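Local coordinates for protein copper-transporting atpase (Sulfolobus solfataricus, PDB 2YJ6) that forms the catalytic, nucleotide-binding part of a type IB P-type ATPase that probably uses ATP hydrolysis to move heavy-metal ions such as copper across the membrane, at residues A64-P69 and F91-G96; A59-A64 and V83-V88. The protein carries 1 engineered substitution. All coordinates share one frame; numbering follows the deposited sequence.

Contact 1: A64-P69 and F91-G96; sequences ALSSHP and FKEISG. With A99 (5'-O-[(S)-hydroxy{[(R)-hydroxy({(S)-hydroxy[(1S)-1-(2-nitrophenyl)ethoxy]phosphoryl}oxy)phosphoryl]oxy}phosphoryl]adenosine), chain C.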
ATOM      1  N   ALA A  64     -12.449  17.396  -4.594  1.00 32.32           N
ATOM      2  CA  ALA A  64     -11.412  18.293  -5.057  1.00 40.45           C
ATOM      3  C   ALA A  64     -10.716  19.006  -3.884  1.00 42.81           C
ATOM      4  O   ALA A  64      -9.517  19.257  -3.931  1.00 44.22           O
ATOM      5  CB  ALA A  64     -11.989  19.310  -6.070  1.00 32.69           C
ATOM      6  N   LEU A  65     -11.454  19.302  -2.823  1.00 40.61           N
ATOM      7  CA  LEU A  65     -10.863  20.004  -1.677  1.00 42.41           C
ATOM      8  C   LEU A  65     -10.081  19.082  -0.715  1.00 47.43           C
ATOM      9  O   LEU A  65      -9.623  19.531   0.336  1.00 38.47           O
ATOM     10  CB  LEU A  65     -11.934  20.807  -0.924  1.00 34.79           C
ATOM     11  CG  LEU A  65     -13.030  21.446  -1.798  1.00 41.05           C
ATOM     12  CD1 LEU A  65     -14.186  21.954  -0.963  1.00 37.99           C
ATOM     13  CD2 LEU A  65     -12.497  22.574  -2.691  1.00 44.45           C
ATOM     14  N   SER A  66      -9.915  17.805  -1.066  1.00 41.35           N
ATOM     15  CA  SER A  66      -9.103  16.914  -0.232  1.00 39.70           C
ATOM     16  C   SER A  66      -7.800  16.514  -0.893  1.00 46.30           C
ATOM     17  O   SER A  66      -7.621  16.693  -2.097  1.00 43.20           O
ATOM     18  CB  SER A  66      -9.861  15.652   0.152  1.00 43.98           C
ATOM     19  OG  SER A  66     -11.088  15.984   0.759  1.00 51.13           O
ATOM     20  N   SER A  67      -6.903  15.953  -0.088  1.00 38.39           N
ATOM     21  CA  SER A  67      -5.584  15.559  -0.542  1.00 42.23           C
ATOM     22  C   SER A  67      -5.447  14.061  -0.412  1.00 47.35           C
ATOM     23  O   SER A  67      -4.414  13.490  -0.761  1.00 49.70           O
ATOM     24  CB  SER A  67      -4.500  16.249   0.292  1.00 47.09           C
ATOM     25  OG  SER A  67      -4.456  17.637   0.018  1.00 54.92           O
ATOM     26  N   HIS A  68      -6.486  13.420   0.108  1.00 44.22           N
ATOM     27  CA  HIS A  68      -6.473  11.970   0.182  1.00 47.46           C
ATOM     28  C   HIS A  68      -6.200  11.405  -1.211  1.00 51.02           C
ATOM     29  O   HIS A  68      -6.653  11.964  -2.223  1.00 45.20           O
ATOM     30  CB  HIS A  68      -7.799  11.436   0.723  1.00 46.35           C
ATOM     31  CG  HIS A  68      -7.724  10.023   1.207  1.00 46.83           C
ATOM     32  ND1 HIS A  68      -7.571   8.948   0.355  1.00 47.19           N
ATOM     33  CD2 HIS A  68      -7.783   9.504   2.456  1.00 50.39           C
ATOM     34  CE1 HIS A  68      -7.531   7.832   1.059  1.00 52.74           C
ATOM     35  NE2 HIS A  68      -7.660   8.141   2.337  1.00 57.81           N
ATOM     36  N   PRO A  69      -5.429  10.310  -1.272  1.00 50.62           N
ATOM     37  CA  PRO A  69      -5.207   9.608  -2.539  1.00 48.74           C
ATOM     38  C   PRO A  69      -6.523   9.174  -3.216  1.00 49.50           C
ATOM     39  O   PRO A  69      -6.579   9.169  -4.443  1.00 48.16           O
ATOM     40  CB  PRO A  69      -4.370   8.401  -2.117  1.00 50.04           C
ATOM     41  CG  PRO A  69      -3.626   8.896  -0.907  1.00 49.94           C
ATOM     42  CD  PRO A  69      -4.599   9.766  -0.184  1.00 50.11           C
ATOM     43  N   PHE A  91     -17.607  22.449   3.552  1.00 48.72           N
ATOM     44  CA  PHE A  91     -16.814  21.253   3.356  1.00 47.49           C
ATOM     45  C   PHE A  91     -16.388  20.647   4.690  1.00 51.72           C
ATOM     46  O   PHE A  91     -16.158  21.362   5.654  1.00 56.33           O
ATOM     47  CB  PHE A  91     -15.581  21.571   2.505  1.00 50.81           C
ATOM     48  CG  PHE A  91     -14.621  20.426   2.389  1.00 47.29           C
ATOM     49  CD1 PHE A  91     -14.876  19.382   1.516  1.00 41.13           C
ATOM     50  CD2 PHE A  91     -13.469  20.390   3.161  1.00 43.43           C
ATOM     51  CE1 PHE A  91     -13.995  18.326   1.416  1.00 45.57           C
ATOM     52  CE2 PHE A  91     -12.583  19.339   3.066  1.00 44.23           C
ATOM     53  CZ  PHE A  91     -12.846  18.301   2.192  1.00 50.12           C
ATOM     54  N   LYS A  92     -16.272  19.324   4.742  1.00 51.62           N
ATOM     55  CA  LYS A  92     -15.747  18.664   5.927  1.00 46.17           C
ATOM     56  C   LYS A  92     -15.216  17.284   5.590  1.00 51.73           C
ATOM     57  O   LYS A  92     -15.899  16.470   4.971  1.00 49.21           O
ATOM     58  CB  LYS A  92     -16.804  18.576   7.025  1.00 53.10           C
ATOM     59  CG  LYS A  92     -16.468  17.572   8.121  1.00 57.54           C
ATOM     60  CD  LYS A  92     -17.130  17.931   9.452  1.00 62.86           C
ATOM     61  CE  LYS A  92     -18.483  18.615   9.264  1.00 63.12           C
ATOM     62  NZ  LYS A  92     -19.513  17.726   8.649  1.00 62.83           N
ATOM     63  N   GLU A  93     -13.979  17.033   5.987  1.00 51.22           N
ATOM     64  CA  GLU A  93     -13.374  15.741   5.766  1.00 51.22           C
ATOM     65  C   GLU A  93     -13.211  15.059   7.106  1.00 58.15           C
ATOM     66  O   GLU A  93     -12.213  15.253   7.800  1.00 65.53           O
ATOM     67  CB  GLU A  93     -12.022  15.892   5.066  1.00 52.46           C
ATOM     68  CG  GLU A  93     -11.379  14.569   4.665  1.00 54.16           C
ATOM     69  CD  GLU A  93     -10.118  14.746   3.828  1.00 58.17           C
ATOM     70  OE1 GLU A  93      -9.899  15.865   3.308  1.00 51.72           O
ATOM     71  OE2 GLU A  93      -9.348  13.764   3.692  1.00 58.30           O
ATOM     72  N   ILE A  94     -14.206  14.275   7.487  1.00 59.66           N
ATOM     73  CA  ILE A  94     -14.077  13.489   8.694  1.00 59.46           C
ATOM     74  C   ILE A  94     -12.981  12.459   8.477  1.00 61.88           C
ATOM     75  O   ILE A  94     -13.182  11.446   7.808  1.00 61.27           O
ATOM     76  CB  ILE A  94     -15.388  12.806   9.084  1.00 60.73           C
ATOM     77  CG1 ILE A  94     -16.467  13.857   9.382  1.00 65.36           C
ATOM     78  CG2 ILE A  94     -15.167  11.907  10.291  1.00 66.73           C
ATOM     79  CD1 ILE A  94     -17.295  14.288   8.165  1.00 58.67           C
ATOM     80  N   SER A  95     -11.805  12.737   9.023  1.00 62.00           N
ATOM     81  CA  SER A  95     -10.674  11.838   8.857  1.00 66.45           C
ATOM     82  C   SER A  95     -11.057  10.382   9.173  1.00 71.66           C
ATOM     83  O   SER A  95     -11.789  10.108  10.129  1.00 72.83           O
ATOM     84  CB  SER A  95      -9.492  12.298   9.718  1.00 73.66           C
ATOM     85  N   GLY A  96     -10.570   9.457   8.352  1.00 68.06           N
ATOM     86  CA  GLY A  96     -10.784   8.043   8.585  1.00 68.79           C
ATOM     87  C   GLY A  96     -12.116   7.480   8.123  1.00 66.84           C
ATOM     88  O   GLY A  96     -12.380   6.295   8.316  1.00 65.67           O
TER
HETATM   89  C'  A99 C1636      -6.256   3.797  -0.445  1.00 72.87           C
HETATM   90  N1  A99 C1636     -13.360  10.113   0.036  1.00 53.02           N
HETATM   91  C2  A99 C1636     -14.066   8.967   0.016  1.00 46.76           C
HETATM   92  N3  A99 C1636     -13.848   7.959   0.872  1.00 52.31           N
HETATM   93  C4  A99 C1636     -12.884   8.059   1.828  1.00 57.44           C
HETATM   94  C5  A99 C1636     -12.069   9.283   1.906  1.00 53.27           C
HETATM   95  C6  A99 C1636     -12.363  10.351   0.923  1.00 51.22           C
HETATM   96  N6  A99 C1636     -11.674  11.524   0.912  1.00 41.22           N
HETATM   97  N7  A99 C1636     -11.202   9.108   2.920  1.00 55.95           N
HETATM   98  C8  A99 C1636     -11.436   7.880   3.443  1.00 58.66           C
HETATM   99  N9  A99 C1636     -12.430   7.253   2.790  1.00 54.93           N
HETATM  100  PA  A99 C1636      -8.345   5.454   5.772  1.00 75.30           P
HETATM  101  PB  A99 C1636      -6.566   4.512   3.834  1.00 89.35           P
HETATM  102  PG  A99 C1636      -6.612   2.454   1.885  1.00 93.87           P
HETATM  103  O'L A99 C1636      -7.266   1.651  -1.938  1.00 71.14           O
HETATM  104  O'M A99 C1636      -6.424   1.290  -3.847  1.00 60.72           O
HETATM  105  C1' A99 C1636      -3.969   2.033  -3.000  1.00 53.82           C
HETATM  106  O1A A99 C1636      -8.171   4.068   6.350  1.00 85.77           O
HETATM  107  C1B A99 C1636     -12.959   5.909   3.107  1.00 56.92           C
HETATM  108  O1B A99 C1636      -5.478   5.429   3.316  1.00 83.42           O
HETATM  109  O1G A99 C1636      -5.123   2.435   2.159  1.00 86.33           O
HETATM  110  C2' A99 C1636      -5.134   2.361  -2.325  1.00 60.52           C
HETATM  111  N2' A99 C1636      -6.327   1.743  -2.713  1.00 64.64           N
HETATM  112  O2' A99 C1636     -13.088   3.841   1.910  1.00 53.86           O
HETATM  113  O2A A99 C1636      -7.804   6.661   6.495  1.00 78.79           O
HETATM  114  C2B A99 C1636     -12.180   4.864   2.335  1.00 60.31           C
HETATM  115  O2B A99 C1636      -6.263   3.502   4.922  1.00 82.64           O
HETATM  116  O2G A99 C1636      -6.863   2.724   0.304  1.00 77.77           O
HETATM  117  C3' A99 C1636      -5.068   3.358  -1.224  1.00 65.35           C
HETATM  118  O3' A99 C1636     -10.903   2.937   3.058  1.00 67.90           O
HETATM  119  O3A A99 C1636      -7.773   5.470   4.280  1.00 73.26           O
HETATM  120  C3B A99 C1636     -11.177   4.319   3.327  1.00 64.00           C
HETATM  121  O3B A99 C1636      -7.260   3.756   2.582  1.00 82.32           O
HETATM  122  O3G A99 C1636      -7.439   1.251   2.290  1.00 83.87           O
HETATM  123  C4' A99 C1636      -3.841   3.934  -0.924  1.00 64.77           C
HETATM  124  O4' A99 C1636     -12.748   5.646   4.502  1.00 60.56           O
HETATM  125  C4B A99 C1636     -11.867   4.527   4.669  1.00 61.46           C
HETATM  126  C5' A99 C1636      -2.700   3.564  -1.623  1.00 58.36           C
HETATM  127  O5' A99 C1636      -9.901   5.708   5.440  1.00 72.80           O
HETATM  128  C5B A99 C1636     -10.894   4.755   5.823  1.00 70.19           C
HETATM  129  C6' A99 C1636      -2.768   2.629  -2.648  1.00 54.26           C
HETATM  130  CM' A99 C1636      -5.848   4.982   0.427  1.00 68.20           C
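Phe91 and Glu93 both place CG anti to the backbone N (chi1 173° and -174°), which carries ring and carboxylate across to Leu65 and Ser66. Leu65 lies on the Phe91 ring: its CB sits 4.0 Å from the ring centroid, almost straight above it in a CH-pi contact, while CD1 reaches the ring's near end at Phe91 CD1, 3.6 Å away. At the far end Ser66 OG comes up to the ring edge, 3.2 Å from Phe91 CZ. The same hydroxyl donates to Glu93 OE1 over 2.8 Å, meeting it from above the carboxylate plane, about 70° out of it. Val99 touches Ser66, Phe91 and Glu93, tying them to strand 98-103. Further along, His68 caps the next helix by taking the Ile70 N-H on ND1, which fixes the ring's rotation. NE2 is thereby turned to the nucleotide analogue A99 and makes a weak hydrogen bond, 3.3 Å from NE2 to O3A, the oxygen bridging the alpha and beta phosphorus atoms. Adenine N7 lies over the rim of one imidazole face. Gly96 O lies 3.3 Å from C5B, the 5' carbon between ribose and phosphates. His68 and Pro69 form the His-Pro motif characteristic of type IB ATPases, here at the pocket of the nucleotide-binding domain.

Contact 2: A59-A64 and V83-V88; sequences AASVEA and VKILEV. With A99 (5'-O-[(S)-hydroxy{[(R)-hydroxy({(S)-hydroxy[(1S)-1-(2-nitrophenyl)ethoxy]phosphoryl}oxy)phosphoryl]oxy}phosphoryl]adenosine), chain C.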
ATOM      1  N   ALA A  59     -20.005  14.516  -6.700  1.00 21.69           N
ATOM      2  CA  ALA A  59     -18.973  13.833  -5.934  1.00 26.94           C
ATOM      3  C   ALA A  59     -17.579  14.396  -6.209  1.00 30.36           C
ATOM      4  O   ALA A  59     -16.790  14.585  -5.278  1.00 28.86           O
ATOM      5  CB  ALA A  59     -18.993  12.321  -6.198  1.00 18.36           C
ATOM      6  N   ALA A  60     -17.268  14.635  -7.482  1.00 26.14           N
ATOM      7  CA  ALA A  60     -15.959  15.182  -7.853  1.00 30.15           C
ATOM      8  C   ALA A  60     -15.716  16.554  -7.221  1.00 31.71           C
ATOM      9  O   ALA A  60     -14.612  16.838  -6.777  1.00 30.53           O
ATOM     10  CB  ALA A  60     -15.815  15.289  -9.368  1.00 27.10           C
ATOM     11  N   SER A  61     -16.743  17.404  -7.234  1.00 30.72           N
ATOM     12  CA  SER A  61     -16.613  18.782  -6.754  1.00 36.32           C
ATOM     13  C   SER A  61     -16.369  18.854  -5.241  1.00 36.63           C
ATOM     14  O   SER A  61     -15.835  19.845  -4.743  1.00 39.02           O
ATOM     15  CB  SER A  61     -17.831  19.626  -7.153  1.00 31.68           C
ATOM     16  OG  SER A  61     -18.019  19.639  -8.560  1.00 32.88           O
ATOM     17  N   VAL A  62     -16.736  17.804  -4.510  1.00 36.83           N
ATOM     18  CA  VAL A  62     -16.428  17.759  -3.078  1.00 32.23           C
ATOM     19  C   VAL A  62     -15.037  17.190  -2.824  1.00 37.21           C
ATOM     20  O   VAL A  62     -14.290  17.708  -1.989  1.00 39.88           O
ATOM     21  CB  VAL A  62     -17.498  17.009  -2.256  1.00 34.30           C
ATOM     22  CG1 VAL A  62     -17.030  16.782  -0.810  1.00 38.75           C
ATOM     23  CG2 VAL A  62     -18.817  17.769  -2.277  1.00 32.24           C
ATOM     24  N   GLU A  63     -14.673  16.153  -3.567  1.00 32.56           N
ATOM     25  CA  GLU A  63     -13.381  15.501  -3.389  1.00 36.99           C
ATOM     26  C   GLU A  63     -12.191  16.399  -3.761  1.00 36.37           C
ATOM     27  O   GLU A  63     -11.071  16.177  -3.313  1.00 33.66           O
ATOM     28  CB  GLU A  63     -13.325  14.206  -4.195  1.00 35.50           C
ATOM     29  CG  GLU A  63     -14.287  13.128  -3.708  1.00 31.48           C
ATOM     30  CD  GLU A  63     -13.763  12.416  -2.471  1.00 39.38           C
ATOM     31  OE1 GLU A  63     -12.984  13.030  -1.701  1.00 35.25           O
ATOM     32  OE2 GLU A  63     -14.126  11.237  -2.281  1.00 33.71           O
ATOM     33  N   ALA A  64     -12.449  17.396  -4.594  1.00 32.32           N
ATOM     34  CA  ALA A  64     -11.412  18.293  -5.057  1.00 40.45           C
ATOM     35  C   ALA A  64     -10.716  19.006  -3.884  1.00 42.81           C
ATOM     36  O   ALA A  64      -9.517  19.257  -3.931  1.00 44.22           O
ATOM     37  CB  ALA A  64     -11.989  19.310  -6.070  1.00 32.69           C
ATOM     38  N   VAL A  83     -16.103  16.291 -16.866  1.00 31.62           N
ATOM     39  CA  VAL A  83     -16.793  16.995 -15.794  1.00 31.15           C
ATOM     40  C   VAL A  83     -16.182  18.377 -15.516  1.00 37.71           C
ATOM     41  O   VAL A  83     -14.960  18.546 -15.536  1.00 39.05           O
ATOM     42  CB  VAL A  83     -16.784  16.172 -14.487  1.00 35.80           C
ATOM     43  CG1 VAL A  83     -17.187  17.043 -13.303  1.00 37.33           C
ATOM     44  CG2 VAL A  83     -17.687  14.934 -14.604  1.00 31.93           C
ATOM     45  N   LYS A  84     -17.042  19.356 -15.252  1.00 34.08           N
ATOM     46  CA  LYS A  84     -16.603  20.668 -14.788  1.00 45.70           C
ATOM     47  C   LYS A  84     -16.802  20.781 -13.272  1.00 42.39           C
ATOM     48  O   LYS A  84     -17.839  20.399 -12.745  1.00 42.94           O
ATOM     49  CB  LYS A  84     -17.359  21.790 -15.515  1.00 42.70           C
ATOM     50  CG  LYS A  84     -17.013  21.922 -17.003  1.00 41.00           C
ATOM     51  CD  LYS A  84     -17.725  23.106 -17.645  1.00 44.41           C
ATOM     52  CE  LYS A  84     -17.308  23.274 -19.104  1.00 41.42           C
ATOM     53  NZ  LYS A  84     -15.823  23.260 -19.238  1.00 48.26           N
ATOM     54  N   ILE A  85     -15.807  21.306 -12.575  1.00 39.55           N
ATOM     55  CA  ILE A  85     -15.857  21.338 -11.118  1.00 42.83           C
ATOM     56  C   ILE A  85     -16.697  22.491 -10.588  1.00 39.58           C
ATOM     57  O   ILE A  85     -16.544  23.624 -11.029  1.00 44.25           O
ATOM     58  CB  ILE A  85     -14.452  21.400 -10.519  1.00 40.69           C
ATOM     59  CG1 ILE A  85     -13.689  20.114 -10.858  1.00 43.46           C
ATOM     60  CG2 ILE A  85     -14.535  21.643  -9.012  1.00 35.29           C
ATOM     61  CD1 ILE A  85     -14.178  18.855 -10.110  1.00 34.46           C
ATOM     62  N   LEU A  86     -17.588  22.187  -9.645  1.00 42.96           N
ATOM     63  CA  LEU A  86     -18.571  23.148  -9.144  1.00 42.74           C
ATOM     64  C   LEU A  86     -18.189  23.650  -7.755  1.00 47.22           C
ATOM     65  O   LEU A  86     -17.406  23.012  -7.037  1.00 43.44           O
ATOM     66  CB  LEU A  86     -19.975  22.525  -9.106  1.00 43.27           C
ATOM     67  CG  LEU A  86     -20.610  21.947 -10.380  1.00 47.06           C
ATOM     68  CD1 LEU A  86     -21.873  21.162 -10.041  1.00 43.43           C
ATOM     69  CD2 LEU A  86     -20.928  23.016 -11.420  1.00 43.27           C
ATOM     70  N   GLU A  87     -18.749  24.801  -7.384  1.00 52.14           N
ATOM     71  CA  GLU A  87     -18.429  25.464  -6.121  1.00 50.01           C
ATOM     72  C   GLU A  87     -19.118  24.815  -4.916  1.00 44.78           C
ATOM     73  O   GLU A  87     -20.329  24.596  -4.916  1.00 44.51           O
ATOM     74  CB  GLU A  87     -18.764  26.962  -6.200  1.00 52.86           C
ATOM     75  CG  GLU A  87     -18.820  27.662  -4.845  1.00 61.62           C
ATOM     76  CD  GLU A  87     -17.764  28.758  -4.682  1.00 68.12           C
ATOM     77  OE1 GLU A  87     -16.816  28.809  -5.499  1.00 68.48           O
ATOM     78  OE2 GLU A  87     -17.881  29.562  -3.726  1.00 55.22           O
ATOM     79  N   VAL A  88     -18.327  24.524  -3.890  1.00 35.73           N
ATOM     80  CA  VAL A  88     -18.802  23.829  -2.698  1.00 46.10           C
ATOM     81  C   VAL A  88     -18.764  24.718  -1.437  1.00 53.88           C
ATOM     82  O   VAL A  88     -17.969  25.657  -1.358  1.00 54.93           O
ATOM     83  CB  VAL A  88     -17.941  22.567  -2.443  1.00 37.81           C
ATOM     84  CG1 VAL A  88     -18.291  21.928  -1.107  1.00 38.62           C
ATOM     85  CG2 VAL A  88     -18.090  21.579  -3.607  1.00 41.95           C
TER
HETATM   86  C'  A99 C1636      -6.256   3.797  -0.445  1.00 72.87           C
HETATM   87  N1  A99 C1636     -13.360  10.113   0.036  1.00 53.02           N
HETATM   88  C2  A99 C1636     -14.066   8.967   0.016  1.00 46.76           C
HETATM   89  N3  A99 C1636     -13.848   7.959   0.872  1.00 52.31           N
HETATM   90  C4  A99 C1636     -12.884   8.059   1.828  1.00 57.44           C
HETATM   91  C5  A99 C1636     -12.069   9.283   1.906  1.00 53.27           C
HETATM   92  C6  A99 C1636     -12.363  10.351   0.923  1.00 51.22           C
HETATM   93  N6  A99 C1636     -11.674  11.524   0.912  1.00 41.22           N
HETATM   94  N7  A99 C1636     -11.202   9.108   2.920  1.00 55.95           N
HETATM   95  C8  A99 C1636     -11.436   7.880   3.443  1.00 58.66           C
HETATM   96  N9  A99 C1636     -12.430   7.253   2.790  1.00 54.93           N
HETATM   97  PA  A99 C1636      -8.345   5.454   5.772  1.00 75.30           P
HETATM   98  PB  A99 C1636      -6.566   4.512   3.834  1.00 89.35           P
HETATM   99  PG  A99 C1636      -6.612   2.454   1.885  1.00 93.87           P
HETATM  100  O'L A99 C1636      -7.266   1.651  -1.938  1.00 71.14           O
HETATM  101  O'M A99 C1636      -6.424   1.290  -3.847  1.00 60.72           O
HETATM  102  C1' A99 C1636      -3.969   2.033  -3.000  1.00 53.82           C
HETATM  103  O1A A99 C1636      -8.171   4.068   6.350  1.00 85.77           O
HETATM  104  C1B A99 C1636     -12.959   5.909   3.107  1.00 56.92           C
HETATM  105  O1B A99 C1636      -5.478   5.429   3.316  1.00 83.42           O
HETATM  106  O1G A99 C1636      -5.123   2.435   2.159  1.00 86.33           O
HETATM  107  C2' A99 C1636      -5.134   2.361  -2.325  1.00 60.52           C
HETATM  108  N2' A99 C1636      -6.327   1.743  -2.713  1.00 64.64           N
HETATM  109  O2' A99 C1636     -13.088   3.841   1.910  1.00 53.86           O
HETATM  110  O2A A99 C1636      -7.804   6.661   6.495  1.00 78.79           O
HETATM  111  C2B A99 C1636     -12.180   4.864   2.335  1.00 60.31           C
HETATM  112  O2B A99 C1636      -6.263   3.502   4.922  1.00 82.64           O
HETATM  113  O2G A99 C1636      -6.863   2.724   0.304  1.00 77.77           O
HETATM  114  C3' A99 C1636      -5.068   3.358  -1.224  1.00 65.35           C
HETATM  115  O3' A99 C1636     -10.903   2.937   3.058  1.00 67.90           O
HETATM  116  O3A A99 C1636      -7.773   5.470   4.280  1.00 73.26           O
HETATM  117  C3B A99 C1636     -11.177   4.319   3.327  1.00 64.00           C
HETATM  118  O3B A99 C1636      -7.260   3.756   2.582  1.00 82.32           O
HETATM  119  O3G A99 C1636      -7.439   1.251   2.290  1.00 83.87           O
HETATM  120  C4' A99 C1636      -3.841   3.934  -0.924  1.00 64.77           C
HETATM  121  O4' A99 C1636     -12.748   5.646   4.502  1.00 60.56           O
HETATM  122  C4B A99 C1636     -11.867   4.527   4.669  1.00 61.46           C
HETATM  123  C5' A99 C1636      -2.700   3.564  -1.623  1.00 58.36           C
HETATM  124  O5' A99 C1636      -9.901   5.708   5.440  1.00 72.80           O
HETATM  125  C5B A99 C1636     -10.894   4.755   5.823  1.00 70.19           C
HETATM  126  C6' A99 C1636      -2.768   2.629  -2.648  1.00 54.26           C
HETATM  127  CM' A99 C1636      -5.848   4.982   0.427  1.00 68.20           C
HETATM  128  O   HOH W   1     -15.485  22.298  -5.409  1.00 37.69           O
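The C-terminal part of helix 53-63, in the nucleotide-binding domain, packs against the extended chain that leads into strand 89-92, and Ser61 is the main point of grip. Its OG accepts the Leu86 N-H over 2.8 Å in a nearly straight bond (166°) and is also hydrogen-bonded to Ala57 O one turn back, so the buried hydroxyl has a partner on both the loop and its own helix. One water donates to Ser61 O and Leu86 O, 2.6 Å from each, joining two carbonyls that could not bond directly. On one flank Ile85 reaches Ala60 with the end of its chain, CD1 lying 4.0 Å from CB. On another, Val88 CG2 presses to 3.1 Å from Ser61 O and meets Val62 CG2, the two valine side chains crossing at about a right angle. In this domain, where helices 53-63 and 69-80 accompany a six-stranded antiparallel sheet, the helix end also carries adenine recognition: Glu63 OE1 takes a hydrogen bond from A99 N6 (3.3 Å, 153°), and Glu63 OE2 comes within 2.7 Å of N1. Replacing Glu63 by an alanine would probably leave adenine N6 without this acceptor and open a gap beside Ala71 and Ile74 on helix 69-80.

Contacts 1 and 2 lie with their centres about 12 Å apart and share Ala64, between helix 53-63 and His68. Their segments alternate along the chain, and they meet directly: Phe91 CE1 is 3.5 Å from Val62 O, and Leu65 CD1 is 4.1 Å from Val88 CB. Phe91 thus packs against the helix of contact 2, and Leu65 against the 83-88 chain. Both contacts reach A99 by different parts: Glu63, from contact 2, reads the N1 and N6 edge of adenine, while His68, from contact 1, meets its N7 side and the phosphate chain. The side chains of Ser66 and Glu63 come within about 4 Å, beside the pocket.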